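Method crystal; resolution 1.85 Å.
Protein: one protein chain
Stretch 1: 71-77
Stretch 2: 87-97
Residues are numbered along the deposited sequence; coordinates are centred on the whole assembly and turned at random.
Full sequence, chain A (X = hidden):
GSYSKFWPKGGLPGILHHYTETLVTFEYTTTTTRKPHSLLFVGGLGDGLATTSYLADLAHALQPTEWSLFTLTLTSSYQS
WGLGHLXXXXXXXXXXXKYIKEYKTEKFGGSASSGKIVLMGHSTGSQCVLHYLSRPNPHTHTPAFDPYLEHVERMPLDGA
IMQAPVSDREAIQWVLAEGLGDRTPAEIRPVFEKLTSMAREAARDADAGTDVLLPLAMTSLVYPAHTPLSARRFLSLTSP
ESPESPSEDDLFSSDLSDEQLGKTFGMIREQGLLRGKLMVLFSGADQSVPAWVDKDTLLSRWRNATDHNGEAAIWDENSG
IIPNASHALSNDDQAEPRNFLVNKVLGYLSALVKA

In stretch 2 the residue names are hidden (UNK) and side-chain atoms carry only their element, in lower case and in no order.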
# COMPACT_ATOMS: atom_id res chain seq x y z
N THR A 71 -10.16 -5.12 -5.90
CA THR A 71 -9.15 -4.06 -5.98
C THR A 71 -7.83 -4.68 -5.54
O THR A 71 -7.83 -5.75 -4.92
CB THR A 71 -9.50 -2.87 -5.08
OG1 THR A 71 -9.66 -3.31 -3.72
CG2 THR A 71 -10.78 -2.20 -5.55
N LEU A 72 -6.70 -4.04 -5.84
CA LEU A 72 -5.39 -4.62 -5.53
C LEU A 72 -4.29 -3.62 -5.23
O LEU A 72 -4.39 -2.43 -5.56
CB LEU A 72 -4.93 -5.56 -6.66
CG LEU A 72 -4.19 -4.98 -7.88
CD1 LEU A 72 -3.77 -6.09 -8.82
CD2 LEU A 72 -5.04 -3.95 -8.61
N THR A 73 -3.23 -4.14 -4.61
CA THR A 73 -1.98 -3.41 -4.41
C THR A 73 -0.96 -3.87 -5.44
O THR A 73 -0.95 -5.04 -5.84
CB THR A 73 -1.38 -3.66 -3.01
OG1 THR A 73 -1.14 -5.06 -2.81
CG2 THR A 73 -2.33 -3.15 -1.93
N LEU A 74 -0.13 -2.93 -5.88
CA LEU A 74 1.01 -3.19 -6.74
C LEU A 74 2.25 -2.73 -5.97
O LEU A 74 2.13 -2.21 -4.86
CB LEU A 74 0.86 -2.40 -8.05
CG LEU A 74 -0.46 -2.56 -8.81
CD1 LEU A 74 -0.61 -1.49 -9.88
CD2 LEU A 74 -0.57 -3.95 -9.43
N THR A 75 3.43 -2.92 -6.55
CA THR A 75 4.66 -2.33 -6.00
C THR A 75 4.61 -0.81 -6.15
O THR A 75 5.08 -0.08 -5.28
CB THR A 75 5.92 -2.90 -6.69
OG1 THR A 75 5.95 -4.32 -6.54
CG2 THR A 75 7.20 -2.30 -6.09
N SER A 76 4.02 -0.35 -7.26
CA SER A 76 3.82 1.08 -7.52
C SER A 76 2.83 1.77 -6.58
O SER A 76 2.83 3.01 -6.49
CB SER A 76 3.39 1.29 -8.96
OG SER A 76 4.37 0.78 -9.84
N SER A 77 1.97 1.00 -5.91
CA SER A 77 1.16 1.51 -4.80
C SER A 77 2.04 2.10 -3.69
O SER A 77 1.72 3.16 -3.15
CB SER A 77 0.28 0.40 -4.20
OG SER A 77 -0.49 -0.25 -5.19
N UNK A 87 5.58 -1.44 -16.75
CA UNK A 87 5.94 -2.83 -17.05
C UNK A 87 5.75 -3.75 -15.84
O UNK A 87 5.22 -4.85 -15.96
o UNK A 87 8.70 -2.38 -19.47
c UNK A 87 7.54 -2.54 -19.03
o UNK A 87 6.53 -2.38 -19.75
c UNK A 87 7.39 -2.94 -17.56
N UNK A 88 6.20 -3.29 -14.67
CA UNK A 88 6.05 -4.04 -13.42
C UNK A 88 4.59 -4.10 -12.96
O UNK A 88 4.13 -5.14 -12.48
c UNK A 88 6.90 -3.40 -12.33
c UNK A 88 7.91 -1.04 -9.39
c UNK A 88 7.04 -4.22 -11.05
c UNK A 88 7.86 -3.45 -10.03
n UNK A 88 7.23 0.09 -9.21
n UNK A 88 7.26 -2.14 -9.78
n UNK A 88 9.23 -1.04 -9.20
N UNK A 89 3.87 -2.98 -13.09
CA UNK A 89 2.42 -2.93 -12.84
C UNK A 89 1.68 -4.00 -13.61
O UNK A 89 0.87 -4.75 -13.06
o UNK A 89 3.08 -0.62 -11.45
c UNK A 89 1.85 -1.57 -13.26
c UNK A 89 2.16 -0.47 -12.27
o UNK A 89 1.45 0.56 -12.32
N UNK A 90 1.99 -4.06 -14.90
CA UNK A 90 1.39 -5.00 -15.83
C UNK A 90 1.65 -6.47 -15.45
O UNK A 90 0.74 -7.30 -15.54
c UNK A 90 1.58 -5.79 -18.20
c UNK A 90 1.89 -4.69 -17.26
o UNK A 90 1.25 -3.50 -17.72
N UNK A 91 2.88 -6.79 -15.03
CA UNK A 91 3.23 -8.15 -14.59
C UNK A 91 2.44 -8.57 -13.35
O UNK A 91 1.99 -9.71 -13.25
c UNK A 91 5.61 -8.10 -15.49
o UNK A 91 6.64 -7.42 -15.44
c UNK A 91 4.73 -8.26 -14.27
n UNK A 91 5.23 -8.73 -16.60
N UNK A 92 2.28 -7.64 -12.41
CA UNK A 92 1.57 -7.89 -11.16
C UNK A 92 0.05 -7.99 -11.36
O UNK A 92 -0.60 -8.78 -10.68
o UNK A 92 5.08 -5.81 -8.49
c UNK A 92 3.91 -5.75 -8.92
o UNK A 92 3.19 -4.74 -8.78
c UNK A 92 1.93 -6.83 -10.12
c UNK A 92 3.38 -6.96 -9.66
N UNK A 93 -0.49 -7.21 -12.28
CA UNK A 93 -1.89 -7.35 -12.70
C UNK A 93 -2.11 -8.75 -13.28
O UNK A 93 -3.07 -9.43 -12.92
c UNK A 93 -2.32 -6.25 -13.71
c UNK A 93 -3.65 -6.59 -14.36
c UNK A 93 -2.43 -4.90 -12.99
c UNK A 93 -2.44 -3.70 -13.90
N UNK A 94 -1.21 -9.17 -14.17
CA UNK A 94 -1.27 -10.51 -14.77
C UNK A 94 -1.22 -11.63 -13.73
O UNK A 94 -1.94 -12.62 -13.85
c UNK A 94 -0.14 -10.68 -15.78
N UNK A 95 -0.36 -11.46 -12.72
CA UNK A 95 -0.30 -12.39 -11.58
C UNK A 95 -1.60 -12.40 -10.77
O UNK A 95 -2.06 -13.47 -10.36
c UNK A 95 3.39 -12.06 -10.34
n UNK A 95 4.27 -13.00 -10.00
c UNK A 95 2.23 -12.49 -11.21
c UNK A 95 0.88 -12.05 -10.66
o UNK A 95 3.51 -10.88 -9.98
N UNK A 96 -2.18 -11.22 -10.55
CA UNK A 96 -3.46 -11.10 -9.84
C UNK A 96 -4.60 -11.75 -10.62
O UNK A 96 -5.45 -12.42 -10.03
c UNK A 96 -3.79 -9.64 -9.56
s UNK A 96 -5.17 -9.41 -8.42
N UNK A 97 -4.63 -11.54 -11.94
CA UNK A 97 -5.63 -12.15 -12.82
C UNK A 97 -5.53 -13.68 -12.83
O UNK A 97 -6.56 -14.36 -12.81
c UNK A 97 -5.47 -9.75 -15.89
c UNK A 97 -5.86 -10.16 -14.48
c UNK A 97 -7.34 -9.92 -14.27
c UNK A 97 -5.50 -11.63 -14.25
O HOH W 1 4.06 -2.27 -9.57

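Position 87 carries two carbons, the second bonded to two oxygens, a short carboxylate that does not reach stretch 1 and is hydrogen-bonded elsewhere in the structure; it is Asp-87.

At position 88 three carbons run into a nitrogen, followed by a carbon bearing two more nitrogens, a guanidinium that lies by CB of Thr-75 and OG of Ser-76: Arg-88. Its CB points toward stretch 1, and the chain is t at chi1 and chi2 and p at chi3. CB of Thr-75 lies over one face, 3.5 Å from NE of Arg-88, while OG of Ser-76 sits at the edge and accepts a hydrogen bond from NH2 of Arg-88 at 3.0 Å.

Position 89 has two carbons, the second holding two oxygens. One of these lies 2.5 Å from OG of Ser-76, and the carboxylate carbon packs against CD1 of Leu-74. This is Asp-89. Its CB points sideways, but the m rotamer brings the end nearer, and OD1 of Asp-89 accepts the very short bond from OG of Ser-76.

One carbon bearing an oxygen and a methyl at position 90 identifies Thr-90; CB points away from stretch 1. Position 91 has two carbons, the second carrying unlike atoms, one oxygen and one nitrogen. It is Asn-91, out of reach.

At position 92 three carbons end in two oxygens, one carbon longer than the acids before it. Both oxygens meet Thr-75, one at its backbone nitrogen and the other at its hydroxyl; the extra carbon makes it Glu-92. N of Thr-75 donates to OE1 of Glu-92 at 2.9 Å, and OG1 of Thr-75 donates to OE2 of Glu-92 at 2.6 Å.

Position 93 shows four carbons forked at the first, with one arm two carbons long; the first carbon of that arm makes an apolar contact with CD2 of Leu-74. This is Ile-93, its CG1 4.1 Å from CD2 of Leu-74.

A lone carbon at position 94 gives Ala-94, and three carbons ending in one oxygen and one nitrogen at position 95 give Gln-95; neither reaches stretch 1. Position 96 has one carbon and a sulfur, and its CB packs 3.6 Å from CD1 of Leu-72; it is Cys-96. The four carbons of position 97, forked at the second, belong to Leu-97, which makes no contact with stretch 1.

The contact thus joins an apolar part to a polar one. Leu-72 and Leu-74 pack on the helix through Cys-96 and Ile-93, whereas Thr-75 and Ser-76 meet the charged side chains of Arg-88, Asp-89 and Glu-92. Spacings of three and four residues place the contacting side chains 88, 89, 92, 93 and 96 along one side of the helix. Water 1 ties the polar part together: it accepts from N of Ser-76 at 3.0 Å and NE of Arg-88 at 3.2 Å, and donates to OD1 of Asp-89 and OE1 of Glu-92, each at 2.7 Å. Within stretch 1, N of Leu-74 donates to OG of Ser-77 at 2.8 Å, bracing the turn that carries Thr-75 and Ser-76.

Stretch 2, residues 87-97: DRDTNEIAQCL
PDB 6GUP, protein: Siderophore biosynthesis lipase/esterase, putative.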